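Local coordinates for outer membrane protein Omp121 (PDB 5FQ8) that belongs to the TonB-dependent receptor family and probably carries nutrients, such as the peptide bound in the crystal, across the outer membrane of Bacteroides thetaiotaomicron, at residues 831-834 against 835-839; 841-844 against 845-848; 883-886 against 887-891. All coordinates share one frame; numbering follows the deposited sequence.

How the contacts relate
The three contacts form a compact local cluster, with centres 10 to 11 Å apart, on one side of the chain's centre. Contact 1 is buried and spans the whole of the short helix 832-839; contact 2, also largely buried, is the loop turn that follows the same helix; contact 3, at the end of helix 880-889, is partly buried. Their chemistry differs with position: a serine cap and a lysine laid along a tyrosine in contact 1, a bent glutamine and a carbonyl shared by two donors in contact 2, an edge-to-face tyrosine-tryptophan pair and glycines in contact 3. Tyr838 touches both Gln845 and the carbonyl of Trp887, and Trp887 in turn packs on Tyr848.

Contact 1. Residues 831-834 against 835-839; sequences SRTK and DINYF
Lys834 and Tyr838 meet one helical turn apart, and residues 831-839 illustrate how a short helix is set from its cap onward. The backbone bonds come first. Asp835 N binds Ser831 O, Ile836 N reaches Arg832 O at 2.8 Å, and Tyr838 N approaches Lys834 O at 2.8 Å. Ser831 is the N-cap: its OG accepts from Lys834 N at 3.1 Å in an almost straight bond (168°), satisfying an amide that the opening turn of a helix leaves without an i-4 carbonyl. Glu966 adds a weak bond to the same hydroxyl.

Packing is carried mainly by Lys834. Its CG lies anti to the backbone N (chi1 -172°) and the chain beyond is extended, which carries the methylenes alongside Tyr838, the two side chains pointing the same way. CE lies 3.6 Å from Tyr838 CZ, while CG sits near CD1 and CE1 of that ring. Past the ring, NZ bonds to Cys897 O. On another side of the helix, Arg832 crosses Ile836, its NH1 lying 4.0 Å from Ile836 CB; the same NH1 is bonded to Asn332 OD1.

The acidic side chain turns elsewhere: Asp835 OD2 is bonded to Tyr830 OH, and it stands 6.2 Å from Arg832 NE, too far for a salt bridge. The chemistry thus implies a short helix tied by its cap and carbonyls, whose long charged side chains lend their aliphatic parts to local packing and spend their polar ends on surrounding parts of the chain.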
# COMPACT_ATOMS: atom_id res chain seq x y z
N SER B 831 -10.24 19.92 26.40
CA SER B 831 -11.53 19.53 25.83
C SER B 831 -11.79 20.25 24.52
O SER B 831 -12.14 21.42 24.51
CB SER B 831 -12.66 19.82 26.81
OG SER B 831 -13.85 19.92 26.08
N ARG B 832 -11.68 19.52 23.40
CA ARG B 832 -12.00 20.12 22.10
C ARG B 832 -13.50 20.33 21.94
O ARG B 832 -13.91 21.08 21.06
CB ARG B 832 -11.46 19.26 20.95
CG ARG B 832 -11.34 19.98 19.61
CD ARG B 832 -11.24 19.06 18.41
NE ARG B 832 -11.12 19.81 17.16
CZ ARG B 832 -12.12 20.10 16.35
NH1 ARG B 832 -13.33 19.67 16.62
NH2 ARG B 832 -11.93 20.83 15.28
N THR B 833 -14.32 19.69 22.78
CA THR B 833 -15.76 19.90 22.70
C THR B 833 -16.14 21.29 23.19
O THR B 833 -17.05 21.92 22.64
CB THR B 833 -16.48 18.84 23.52
OG1 THR B 833 -16.00 17.55 23.15
CG2 THR B 833 -17.94 18.90 23.25
N LYS B 834 -15.45 21.78 24.21
CA LYS B 834 -15.62 23.17 24.58
C LYS B 834 -14.98 24.08 23.53
O LYS B 834 -15.56 25.10 23.16
CB LYS B 834 -15.01 23.42 25.96
CG LYS B 834 -15.28 24.77 26.54
CD LYS B 834 -14.39 25.05 27.73
CE LYS B 834 -14.72 26.38 28.36
NZ LYS B 834 -13.86 26.64 29.54
N ASP B 835 -13.82 23.69 23.02
CA ASP B 835 -13.14 24.46 21.99
C ASP B 835 -14.05 24.74 20.81
O ASP B 835 -14.24 25.89 20.41
CB ASP B 835 -11.89 23.70 21.53
CG ASP B 835 -10.77 24.61 21.12
OD1 ASP B 835 -11.05 25.74 20.67
OD2 ASP B 835 -9.61 24.19 21.26
N ILE B 836 -14.62 23.69 20.22
CA ILE B 836 -15.38 23.87 18.99
C ILE B 836 -16.67 24.61 19.26
O ILE B 836 -17.19 25.30 18.38
CB ILE B 836 -15.65 22.51 18.33
CG1 ILE B 836 -16.25 22.70 16.96
CG2 ILE B 836 -16.58 21.70 19.17
CD1 ILE B 836 -15.39 23.52 16.08
N ASN B 837 -17.19 24.52 20.48
CA ASN B 837 -18.47 25.14 20.78
C ASN B 837 -18.32 26.59 21.19
O ASN B 837 -19.23 27.39 20.97
CB ASN B 837 -19.19 24.36 21.87
CG ASN B 837 -19.79 23.12 21.34
OD1 ASN B 837 -20.81 23.13 20.67
ND2 ASN B 837 -19.13 22.02 21.61
N TYR B 838 -17.19 26.95 21.78
CA TYR B 838 -16.84 28.35 21.85
C TYR B 838 -16.65 28.93 20.46
O TYR B 838 -17.33 29.90 20.08
CB TYR B 838 -15.59 28.52 22.71
CG TYR B 838 -15.91 28.73 24.17
CD1 TYR B 838 -16.86 27.94 24.82
CD2 TYR B 838 -15.28 29.72 24.90
CE1 TYR B 838 -17.16 28.13 26.15
CE2 TYR B 838 -15.56 29.92 26.21
CZ TYR B 838 -16.51 29.12 26.84
OH TYR B 838 -16.79 29.33 28.16
N PHE B 839 -15.76 28.34 19.66
CA PHE B 839 -15.45 28.90 18.34
C PHE B 839 -16.70 29.04 17.48
O PHE B 839 -16.86 30.02 16.76
CB PHE B 839 -14.43 28.02 17.61
CG PHE B 839 -14.33 28.32 16.14
CD1 PHE B 839 -13.59 29.40 15.68
CD2 PHE B 839 -14.97 27.53 15.21
CE1 PHE B 839 -13.50 29.67 14.34
CE2 PHE B 839 -14.88 27.81 13.87
CZ PHE B 839 -14.14 28.88 13.44

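Contact 2. Residues 841-844 against 845-848; sequences GNAI and QTAY
Ala843 O and Thr846 N close a tight turn at 3.0 Å, and Ile844 O with Ala847 N repeats the i to i+3 pattern at the same distance. In both bonds the donor stands well out of the carbonyl plane, as happens where the chain winds more narrowly than in an alpha helix. Just before this turn, Gly841 has positive phi (75°) and leaves the helix 832-839.

The side chain of Thr846 strengthens the turn. Its OG1, placed between the backbone N and the carbonyl carbon (chi1 72°), gives a second bond to Ala843 O at 2.8 Å, this one in the carbonyl plane. One carbonyl therefore accepts from both the amide and the hydroxyl of the same residue. Arg851 NH2 bonds to both Thr846 OG1 and Gly841 O, tying the turn to the end of the helix before it.

With its positive phi and two bonds back into the last helical turn, Gly841 ends helix 832-839 in a Schellman motif, and after two loop residues a short 3-10 segment begins. Both lie in the long connection between helix 832-839 and strand 859-865.

Gln845 bends at chi2 (84°), which folds its amide back across Ile844 at about a right angle. Gln845 OE1 comes to 3.3 Å from Ile844 CG2 and 3.9 Å from Ala843 CB, while NE2 has a weak bond to Thr947. Ala847 CB rests 3.4 Å from Ile844 O. The Ala847 side chain is also about 4 Å from that of Glu197, which is seen as a calcium ligand in this protein, and a bound calcium ion lies about 6 Å from the side chain of Ala847. Ile844 and Ala847 both pack on apolar side chains of another protein chain.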
# COMPACT_ATOMS: atom_id res chain seq x y z
N GLY B 841 -19.77 29.48 18.33
CA GLY B 841 -20.82 30.33 18.84
C GLY B 841 -22.02 29.59 19.35
O GLY B 841 -23.13 30.14 19.35
N ASN B 842 -21.85 28.35 19.78
CA ASN B 842 -22.97 27.53 20.19
C ASN B 842 -23.06 27.30 21.68
O ASN B 842 -24.14 27.02 22.17
CB ASN B 842 -22.92 26.17 19.48
CG ASN B 842 -23.38 26.24 18.06
OD1 ASN B 842 -24.08 27.16 17.68
ND2 ASN B 842 -22.99 25.26 17.28
N ALA B 843 -21.96 27.41 22.41
CA ALA B 843 -22.02 27.23 23.86
C ALA B 843 -22.75 28.40 24.50
O ALA B 843 -22.68 29.54 24.03
CB ALA B 843 -20.62 27.09 24.44
N ILE B 844 -23.45 28.11 25.59
CA ILE B 844 -24.27 29.12 26.25
C ILE B 844 -23.39 30.23 26.79
O ILE B 844 -23.79 31.40 26.81
CB ILE B 844 -25.12 28.46 27.36
CG1 ILE B 844 -26.08 29.46 27.97
CG2 ILE B 844 -24.26 27.81 28.41
CD1 ILE B 844 -27.10 29.97 27.02
N GLN B 845 -22.17 29.90 27.20
CA GLN B 845 -21.24 30.92 27.64
C GLN B 845 -21.06 32.03 26.60
O GLN B 845 -20.89 33.19 26.98
CB GLN B 845 -19.88 30.31 27.96
CG GLN B 845 -19.82 29.59 29.27
CD GLN B 845 -20.33 28.20 29.18
OE1 GLN B 845 -21.01 27.85 28.24
NE2 GLN B 845 -20.01 27.39 30.17
N THR B 846 -21.09 31.70 25.31
CA THR B 846 -20.79 32.74 24.34
C THR B 846 -21.92 33.74 24.20
O THR B 846 -21.75 34.75 23.50
CB THR B 846 -20.48 32.13 22.97
OG1 THR B 846 -21.67 31.62 22.37
CG2 THR B 846 -19.46 31.03 23.08
N ALA B 847 -23.05 33.51 24.86
CA ALA B 847 -24.12 34.49 24.87
C ALA B 847 -23.92 35.55 25.95
O ALA B 847 -24.87 36.23 26.30
CB ALA B 847 -25.46 33.78 25.05
N TYR B 848 -22.67 35.75 26.37
CA TYR B 848 -22.36 36.37 27.66
C TYR B 848 -22.97 37.75 27.84
O TYR B 848 -23.65 38.02 28.84
CB TYR B 848 -20.85 36.44 27.82
CG TYR B 848 -20.35 37.46 28.80
CD1 TYR B 848 -20.41 37.23 30.15
CD2 TYR B 848 -19.76 38.63 28.36
CE1 TYR B 848 -19.93 38.14 31.04
CE2 TYR B 848 -19.28 39.54 29.24
CZ TYR B 848 -19.37 39.29 30.58
OH TYR B 848 -18.90 40.21 31.48

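Contact 3. Residues 883-886 against 887-891; sequences IYKY and WGDGG
Trp887 N to Ile883 O, Gly888 N to Tyr884 O and Asp889 N to Lys885 O continue the alpha-helical ladder, which ends in a Schellman motif at Gly890, where Gly891 N returns to Tyr886 O at 2.7 Å.

Tyr886 is gripped from two directions. Its CG is anti to the backbone N (chi1 179°), a setting that lays the ring against Gly891, whose CA sits over one face, 3.6 Å from the ring centroid, in a CH-pi contact. The ring also turns its edge to the indole: Tyr886 CD2 lies over a face of Trp887, with the ring centroids 5.0 Å apart and the planes at 61°, an edge-to-face pair. Beyond the ring, the hydroxyl bonds to Ser892. With an alanine here, Gly891 CA would probably lose its aromatic cover, one face of the indole its edge-on partner, and Ser892 its hydroxyl mate. At Gly891 a side chain would be crowded by Trp887 CZ3, which fits the bare backbone found there.

Ile883 runs beside Trp887 in the same direction, with CG2 3.7 Å from the CD1 of the indole. Lys885 crosses Asp889 obliquely, its CG lying 3.5 Å from Asp889 OD2. The charged ends are not paired, since Lys885 NZ stands 5.1 Å from that oxygen; outside the two segments, the ammonium has a long, weak ion pair with an acidic side chain of another protein chain.

Helix 880-889 follows strand 868-873 and precedes strand 899-915 of the barrel. Tyr884 meets the ring of Trp202, Tyr884 and Ile883 touch the loop carrying Trp214, and helix 832-839 lies against the end where Trp887 sits.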
# COMPACT_ATOMS: atom_id res chain seq x y z
N ILE B 883 -16.88 39.95 18.45
CA ILE B 883 -17.15 39.14 19.63
C ILE B 883 -16.94 37.67 19.33
O ILE B 883 -16.44 36.92 20.17
CB ILE B 883 -18.57 39.42 20.16
CG1 ILE B 883 -18.57 40.68 21.01
CG2 ILE B 883 -19.10 38.26 20.98
CD1 ILE B 883 -19.80 40.87 21.78
N TYR B 884 -17.28 37.24 18.11
CA TYR B 884 -17.04 35.86 17.71
C TYR B 884 -15.60 35.45 17.98
O TYR B 884 -15.34 34.29 18.33
CB TYR B 884 -17.34 35.68 16.23
CG TYR B 884 -16.17 36.07 15.35
CD1 TYR B 884 -15.94 37.40 15.04
CD2 TYR B 884 -15.30 35.11 14.84
CE1 TYR B 884 -14.89 37.77 14.25
CE2 TYR B 884 -14.24 35.47 14.04
CZ TYR B 884 -14.04 36.81 13.75
OH TYR B 884 -12.99 37.22 12.95
N LYS B 885 -14.66 36.38 17.82
CA LYS B 885 -13.26 36.02 17.99
C LYS B 885 -12.84 36.07 19.45
O LYS B 885 -11.95 35.33 19.86
CB LYS B 885 -12.39 36.94 17.13
CG LYS B 885 -10.91 36.72 17.26
CD LYS B 885 -10.13 37.70 16.44
CE LYS B 885 -8.65 37.38 16.48
NZ LYS B 885 -7.95 37.86 15.26
N TYR B 886 -13.50 36.91 20.25
CA TYR B 886 -13.24 36.91 21.69
C TYR B 886 -13.46 35.53 22.28
O TYR B 886 -12.64 35.03 23.06
CB TYR B 886 -14.14 37.93 22.38
CG TYR B 886 -13.97 37.99 23.87
CD1 TYR B 886 -12.72 38.19 24.43
CD2 TYR B 886 -15.04 37.84 24.72
CE1 TYR B 886 -12.55 38.24 25.78
CE2 TYR B 886 -14.88 37.90 26.08
CZ TYR B 886 -13.63 38.09 26.60
OH TYR B 886 -13.44 38.16 27.96
N TRP B 887 -14.55 34.89 21.89
CA TRP B 887 -14.88 33.60 22.45
C TRP B 887 -14.11 32.48 21.79
O TRP B 887 -13.74 31.51 22.46
CB TRP B 887 -16.39 33.38 22.34
CG TRP B 887 -17.12 34.28 23.25
CD1 TRP B 887 -17.91 35.33 22.92
CD2 TRP B 887 -17.07 34.24 24.67
NE1 TRP B 887 -18.37 35.94 24.04
CE2 TRP B 887 -17.87 35.29 25.13
CE3 TRP B 887 -16.44 33.42 25.59
CZ2 TRP B 887 -18.05 35.53 26.47
CZ3 TRP B 887 -16.62 33.66 26.93
CH2 TRP B 887 -17.42 34.70 27.35
N GLY B 888 -13.84 32.58 20.49
CA GLY B 888 -13.06 31.55 19.84
C GLY B 888 -11.70 31.40 20.48
O GLY B 888 -11.20 30.29 20.65
N ASP B 889 -11.08 32.52 20.85
CA ASP B 889 -9.75 32.46 21.44
C ASP B 889 -9.81 32.04 22.88
O ASP B 889 -8.78 31.64 23.45
CB ASP B 889 -9.03 33.81 21.33
CG ASP B 889 -8.89 34.29 19.91
OD1 ASP B 889 -8.93 33.48 18.98
OD2 ASP B 889 -8.73 35.51 19.74
N GLY B 890 -10.98 32.11 23.50
CA GLY B 890 -11.17 31.62 24.84
C GLY B 890 -11.37 32.73 25.84
O GLY B 890 -10.98 32.59 27.00
N GLY B 891 -11.95 33.84 25.40
CA GLY B 891 -12.22 34.96 26.27
C GLY B 891 -11.02 35.43 27.04
O GLY B 891 -9.89 35.22 26.60